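Local coordinates for BDI_3064 protein (PDB 5Z06) that hydrolyses linear beta-1,2-glucan and beta-1,2-glucooligosaccharides from the non-reducing end, releasing sophorose as an exo-acting enzyme of glycoside hydrolase family GH144, at residues W490-E494 with E495-E499. Residues are numbered along the deposited sequence; the frame is centred on the assembly and turned at random.
Sequences WASQE and EYAQE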
# COMPACT_ATOMS: atom_id res chain seq x y z
N TRP A 490 -10.09 -15.10 -22.95
CA TRP A 490 -10.37 -15.15 -21.52
C TRP A 490 -10.62 -16.59 -21.03
O TRP A 490 -9.90 -17.08 -20.16
CB TRP A 490 -11.55 -14.24 -21.20
CG TRP A 490 -12.16 -14.51 -19.95
CD1 TRP A 490 -13.31 -15.16 -19.73
CD2 TRP A 490 -11.63 -14.16 -18.66
NE1 TRP A 490 -13.57 -15.22 -18.39
CE2 TRP A 490 -12.55 -14.62 -17.71
CE3 TRP A 490 -10.50 -13.45 -18.24
CZ2 TRP A 490 -12.37 -14.44 -16.33
CZ3 TRP A 490 -10.32 -13.26 -16.86
CH2 TRP A 490 -11.25 -13.76 -15.93
N ALA A 491 -11.61 -17.27 -21.61
CA ALA A 491 -11.95 -18.64 -21.19
C ALA A 491 -11.43 -19.70 -22.18
O ALA A 491 -12.05 -20.74 -22.37
CB ALA A 491 -13.45 -18.77 -20.99
N SER A 492 -10.30 -19.41 -22.81
CA SER A 492 -9.69 -20.29 -23.78
C SER A 492 -9.62 -21.72 -23.26
O SER A 492 -9.18 -21.96 -22.13
CB SER A 492 -8.26 -19.84 -24.07
OG SER A 492 -7.63 -20.73 -24.97
N GLN A 493 -10.05 -22.66 -24.10
CA GLN A 493 -9.89 -24.07 -23.83
C GLN A 493 -8.58 -24.65 -24.40
O GLN A 493 -8.33 -25.84 -24.22
CB GLN A 493 -11.10 -24.83 -24.36
CG GLN A 493 -12.41 -24.37 -23.73
CD GLN A 493 -12.41 -24.59 -22.23
OE1 GLN A 493 -12.42 -25.72 -21.76
NE2 GLN A 493 -12.35 -23.50 -21.48
N GLU A 494 -7.73 -23.83 -25.00
CA GLU A 494 -6.50 -24.32 -25.61
C GLU A 494 -5.55 -24.88 -24.58
O GLU A 494 -5.55 -24.45 -23.42
CB GLU A 494 -5.75 -23.23 -26.37
CG GLU A 494 -6.46 -22.73 -27.60
CD GLU A 494 -5.63 -21.77 -28.42
OE1 GLU A 494 -4.56 -21.29 -27.93
OE2 GLU A 494 -6.05 -21.48 -29.56
N GLU A 495 -4.76 -25.84 -25.05
CA GLU A 495 -3.63 -26.43 -24.32
C GLU A 495 -2.74 -25.37 -23.67
O GLU A 495 -2.41 -25.48 -22.48
CB GLU A 495 -2.81 -27.37 -25.24
CG GLU A 495 -1.99 -26.71 -26.39
CD GLU A 495 -2.79 -25.79 -27.35
OE1 GLU A 495 -3.74 -26.29 -28.03
OE2 GLU A 495 -2.48 -24.57 -27.43
N TYR A 496 -2.39 -24.34 -24.44
CA TYR A 496 -1.52 -23.29 -23.97
C TYR A 496 -2.16 -22.59 -22.75
O TYR A 496 -1.47 -22.30 -21.78
CB TYR A 496 -1.21 -22.25 -25.06
CG TYR A 496 -0.35 -21.13 -24.54
CD1 TYR A 496 -0.93 -20.06 -23.85
CD2 TYR A 496 1.03 -21.15 -24.68
CE1 TYR A 496 -0.15 -19.05 -23.32
CE2 TYR A 496 1.81 -20.12 -24.17
CZ TYR A 496 1.20 -19.07 -23.48
OH TYR A 496 1.93 -18.05 -22.94
N ALA A 497 -3.45 -22.32 -22.83
CA ALA A 497 -4.16 -21.59 -21.76
C ALA A 497 -4.28 -22.47 -20.53
O ALA A 497 -4.23 -21.98 -19.40
CB ALA A 497 -5.54 -21.12 -22.21
N GLN A 498 -4.45 -23.77 -20.76
CA GLN A 498 -4.45 -24.74 -19.68
C GLN A 498 -3.12 -24.73 -18.95
O GLN A 498 -3.09 -24.63 -17.73
CB GLN A 498 -4.76 -26.15 -20.20
CG GLN A 498 -6.18 -26.32 -20.72
CD GLN A 498 -6.38 -27.64 -21.42
OE1 GLN A 498 -5.87 -28.67 -20.98
NE2 GLN A 498 -7.16 -27.63 -22.50
N GLU A 499 -2.04 -24.80 -19.72
CA GLU A 499 -0.68 -24.74 -19.17
C GLU A 499 -0.40 -23.42 -18.43
O GLU A 499 0.24 -23.41 -17.39
CB GLU A 499 0.36 -24.95 -20.26
CG GLU A 499 0.45 -26.40 -20.74
CD GLU A 499 1.43 -26.61 -21.89
OE1 GLU A 499 1.97 -25.63 -22.46
OE2 GLU A 499 1.67 -27.77 -22.26
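An ST turn and the N-cap of helix 495-505 meet here: S492 touches A497, and Q498 reaches back to Q493. The turn lies in the short loop after helix 485-490, in the glycoamylase-like region. E494 is the N-cap residue. S492 OG accepts the backbone N of E494 at 3.1 Å. With chi1 at 177°, OG stands beside its own carbonyl carbon, on the way to that N-H. S492 CB and OG both touch the A497 methyl in van der Waals contact, OG 3.5 Å from A497 CB. Y443 OH bonds to S492 OG and to E494 OE1, so one tyrosine ties both side chains to another part of the chain. The extended side chain of Q498 runs back to the loop. Its NE2 donates to Q493 O at 2.7 Å, from above the carbonyl plane, while that oxygen lies nearly in the Q498 amide plane. E494 O accepts Q498 N at 3.0 Å, an i to i+4 bond of the first turn. A leucine in place of Q498 would probably leave Q493 O without its amide donor, with only the backbone bond at E494 O still joining Q498 to the loop. Q493 NE2 donates to A491 O and also bonds to M512 O. The carboxylates of E494 and E495 lie near each other, 3.9 Å between E494 OE1 and E495 OE2, and may repel. The E495 chain bends at chi2 (-55°), and its OE2 accepts Y496 N at 3.0 Å, met from above the carboxylate plane.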